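Local coordinates for putative iron binding protein (Bordetella pertussis Tohama I, PDB 1Y9U) that binds ferric iron through tyrosine side chains, probably as the periplasmic solute-binding component of a bacterial iron uptake system, at residues S86-A90 / N91-A95; S119-Y122 / G123-A126. All blocks are in the same frame, centred on the assembly; numbering follows the deposited sequence.

How the contacts relate
Both contacts are local turns, in which a 3-10 turn is closed by i to i+3 backbone bonds and a side chain of the second segment reaches back to the backbone of the first. They follow in series along the chain, contact 1 leading into strand 100-112 and contact 2 coming after it. Their centres are 28 Å apart and their nearest atoms about 13 Å, so they do not touch. What joins them is that strand: Leu92 packs on Leu104, Phe120 on Leu109. Contact 1 lies away from the iron site. Contact 2 is nearer, with the side chain of Tyr122 about 11 Å from that of Tyr143, an iron ligand that carries no metal in this model.

Contact 1 of 2, residues S86-A90 / N91-A95; sequences SVVPA and NLRGA
Arg93 folds back over Val88 and Ala90, laying a guanidinium face against Ala90 while its NE bonds the carbonyl of Val88. Its CG sits between the backbone N and the carbonyl carbon (chi1 51°), and from there the chain runs extended to NE, which donates to Val88 O at 2.8 Å with an N-H...O angle of 156°. The carbonyl oxygen comes in at the guanidinium rim, close to its plane, whereas Ala90 CA stands over the centre of one face, 3.7 Å above it. Nearer the backbone, Val88 CG1 packs against Arg93 CB at 3.8 Å and lies 4.0 Å from Leu92 CB. These contacts wrap a short 3-10 turn that follows helix 82-87 and carries the chain toward strand 100-112. Leu92 N donates to Pro89 O (2.9 Å), and a weak second bond joins Arg93 N to Ala90 O at 3.4 Å. On another side of the turn the Pro89 ring and Leu92 cross obliquely, CG of the proline lying 4.0 Å from the leucine CD1. Asn91 brings OD1 to 3.4 Å from Pro89 CB, while its ND2 bonds Leu300 O. Leu92 also packs on Ala101 and Leu104 of strand 100-112.

Contact 2 of 2, residues S119-Y122 / G123-A126; sequences SFRY and GDLA
Phe120 turns one ring face to Asp124: CB of the aspartate stands over it, 3.7 Å from the centroid and 17° off the normal, a CH-pi contact. The carboxylate plane is almost perpendicular to the ring. Phe120 CE2 also touches Leu125 CB at 4.0 Å. Counting Arg121 as the N-cap, Phe120 and Leu125 are N' and N4, the positions paired in a hydrophobic staple, here on a 3-10 turn. Arg121 donates its backbone N to Asp124 OD2 (2.9 Å, 169°), approaching from above the carboxylate plane, and receives Asp124 N on its O at 2.8 Å. The first bond corresponds to one half of a capping box, the side chain of N3 gripping the N-cap amide. Bent at chi2 and chi3, the arginine chain runs alongside the aspartate, but NH1 stays 4.5 Å from Asp124 OD2, too far for a salt bridge, and bonds Ser119 OG in the guanidinium plane instead. Tyr122 is buried; its backbone O accepts Leu125 N at 3.1 Å and also Trp163 NE1, and its OH bonds Arg107 O and His236 N. Leu125 packs on both strand 193-197 (Ile193, Leu195) and helix 157-170 (Trp163, Val167), and both Phe120 and Leu125 rest on Leu109 of strand 100-112.

Contact 1 of 2, residues S86-A90 / N91-A95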
# COMPACT_ATOMS: atom_id res chain seq x y z
N SER A 86 -16.40 -10.05 -7.41
CA SER A 86 -17.28 -8.93 -7.66
C SER A 86 -16.98 -7.73 -6.80
O SER A 86 -17.46 -6.66 -7.10
CB SER A 86 -18.75 -9.34 -7.46
OG SER A 86 -19.04 -9.68 -6.12
N VAL A 87 -16.24 -7.92 -5.71
CA VAL A 87 -15.83 -6.82 -4.84
C VAL A 87 -14.49 -6.23 -5.25
O VAL A 87 -14.34 -5.02 -5.33
CB VAL A 87 -15.73 -7.26 -3.36
CG1 VAL A 87 -15.10 -6.15 -2.52
CG2 VAL A 87 -17.10 -7.63 -2.83
N VAL A 88 -13.51 -7.07 -5.49
CA VAL A 88 -12.15 -6.60 -5.76
C VAL A 88 -11.99 -6.35 -7.26
O VAL A 88 -12.19 -7.27 -8.05
CB VAL A 88 -11.14 -7.65 -5.29
CG1 VAL A 88 -9.72 -7.20 -5.60
CG2 VAL A 88 -11.31 -7.91 -3.79
N PRO A 89 -11.64 -5.13 -7.67
CA PRO A 89 -11.44 -4.87 -9.10
C PRO A 89 -10.41 -5.82 -9.72
O PRO A 89 -9.47 -6.25 -9.06
CB PRO A 89 -10.92 -3.42 -9.11
CG PRO A 89 -11.51 -2.80 -7.90
CD PRO A 89 -11.44 -3.91 -6.85
N ALA A 90 -10.58 -6.15 -10.99
CA ALA A 90 -9.75 -7.13 -11.66
C ALA A 90 -8.25 -6.79 -11.62
O ALA A 90 -7.42 -7.67 -11.49
CB ALA A 90 -10.22 -7.34 -13.13
N ASN A 91 -7.93 -5.51 -11.72
CA ASN A 91 -6.52 -5.11 -11.67
C ASN A 91 -5.86 -5.27 -10.29
O ASN A 91 -4.64 -5.16 -10.17
CB ASN A 91 -6.36 -3.68 -12.23
CG ASN A 91 -6.91 -2.62 -11.31
OD1 ASN A 91 -8.01 -2.73 -10.79
ND2 ASN A 91 -6.12 -1.55 -11.11
N LEU A 92 -6.67 -5.56 -9.27
CA LEU A 92 -6.22 -5.67 -7.89
C LEU A 92 -6.42 -7.08 -7.33
O LEU A 92 -6.46 -7.27 -6.13
CB LEU A 92 -6.98 -4.65 -7.04
CG LEU A 92 -6.76 -3.19 -7.43
CD1 LEU A 92 -7.73 -2.23 -6.71
CD2 LEU A 92 -5.30 -2.76 -7.16
N ARG A 93 -6.55 -8.06 -8.22
CA ARG A 93 -6.57 -9.47 -7.82
C ARG A 93 -5.85 -10.32 -8.84
O ARG A 93 -5.71 -9.93 -9.99
CB ARG A 93 -7.99 -9.99 -7.60
CG ARG A 93 -8.98 -9.75 -8.71
CD ARG A 93 -10.34 -10.34 -8.41
NE ARG A 93 -11.41 -9.70 -9.15
CZ ARG A 93 -11.78 -10.02 -10.38
NH1 ARG A 93 -11.15 -10.97 -11.03
NH2 ARG A 93 -12.76 -9.36 -10.97
N GLY A 94 -5.38 -11.47 -8.40
CA GLY A 94 -4.69 -12.39 -9.28
C GLY A 94 -5.69 -13.26 -10.03
O GLY A 94 -6.81 -13.50 -9.58
N ALA A 95 -5.30 -13.73 -11.20
CA ALA A 95 -6.13 -14.66 -11.95
C ALA A 95 -6.49 -15.93 -11.14
O ALA A 95 -5.71 -16.40 -10.31
CB ALA A 95 -5.44 -15.04 -13.22

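Contact 2 of 2, residues S119-Y122 / G123-A126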
# COMPACT_ATOMS: atom_id res chain seq x y z
N SER A 119 -3.49 20.08 -8.66
CA SER A 119 -3.37 18.77 -9.29
C SER A 119 -1.91 18.55 -9.64
O SER A 119 -1.08 19.46 -9.60
CB SER A 119 -4.23 18.71 -10.55
OG SER A 119 -3.74 19.59 -11.53
N PHE A 120 -1.58 17.32 -10.00
CA PHE A 120 -0.18 16.97 -10.30
C PHE A 120 -0.13 15.69 -11.07
O PHE A 120 -0.94 14.79 -10.84
CB PHE A 120 0.56 16.75 -8.96
CG PHE A 120 2.04 17.08 -8.97
CD1 PHE A 120 2.47 18.38 -9.01
CD2 PHE A 120 3.01 16.09 -8.83
CE1 PHE A 120 3.80 18.69 -8.94
CE2 PHE A 120 4.35 16.42 -8.76
CZ PHE A 120 4.74 17.71 -8.80
N ARG A 121 0.82 15.61 -12.00
CA ARG A 121 1.20 14.35 -12.62
C ARG A 121 2.53 13.92 -12.03
O ARG A 121 3.36 14.75 -11.72
CB ARG A 121 1.34 14.49 -14.14
CG ARG A 121 -0.01 14.57 -14.83
CD ARG A 121 -0.64 15.97 -14.74
NE ARG A 121 -2.07 15.89 -14.45
CZ ARG A 121 -2.77 16.83 -13.82
NH1 ARG A 121 -2.19 17.93 -13.39
NH2 ARG A 121 -4.08 16.65 -13.65
N TYR A 122 2.75 12.62 -11.85
CA TYR A 122 4.02 12.20 -11.24
C TYR A 122 5.22 12.79 -11.96
O TYR A 122 6.17 13.23 -11.34
CB TYR A 122 4.15 10.68 -11.16
CG TYR A 122 3.21 10.05 -10.17
CD1 TYR A 122 2.08 9.35 -10.58
CD2 TYR A 122 3.46 10.16 -8.81
CE1 TYR A 122 1.19 8.78 -9.66
CE2 TYR A 122 2.60 9.60 -7.89
CZ TYR A 122 1.46 8.93 -8.30
OH TYR A 122 0.59 8.36 -7.40
N GLY A 123 5.15 12.84 -13.27
CA GLY A 123 6.21 13.41 -14.07
C GLY A 123 6.57 14.84 -13.71
O GLY A 123 7.71 15.26 -13.91
N ASP A 124 5.62 15.61 -13.19
CA ASP A 124 5.87 17.01 -12.83
C ASP A 124 6.93 17.18 -11.76
O ASP A 124 7.49 18.26 -11.62
CB ASP A 124 4.58 17.70 -12.37
CG ASP A 124 3.48 17.70 -13.41
OD1 ASP A 124 3.78 17.56 -14.63
OD2 ASP A 124 2.29 17.84 -13.08
N LEU A 125 7.20 16.13 -10.97
CA LEU A 125 8.16 16.25 -9.89
C LEU A 125 9.59 16.51 -10.39
O LEU A 125 10.43 17.01 -9.66
CB LEU A 125 8.11 14.99 -9.02
CG LEU A 125 8.73 15.11 -7.63
CD1 LEU A 125 8.01 16.11 -6.75
CD2 LEU A 125 8.75 13.73 -6.98
N ALA A 126 9.85 16.15 -11.64
CA ALA A 126 11.15 16.38 -12.29
C ALA A 126 11.26 17.78 -12.94
O ALA A 126 12.31 18.11 -13.47
CB ALA A 126 11.40 15.31 -13.33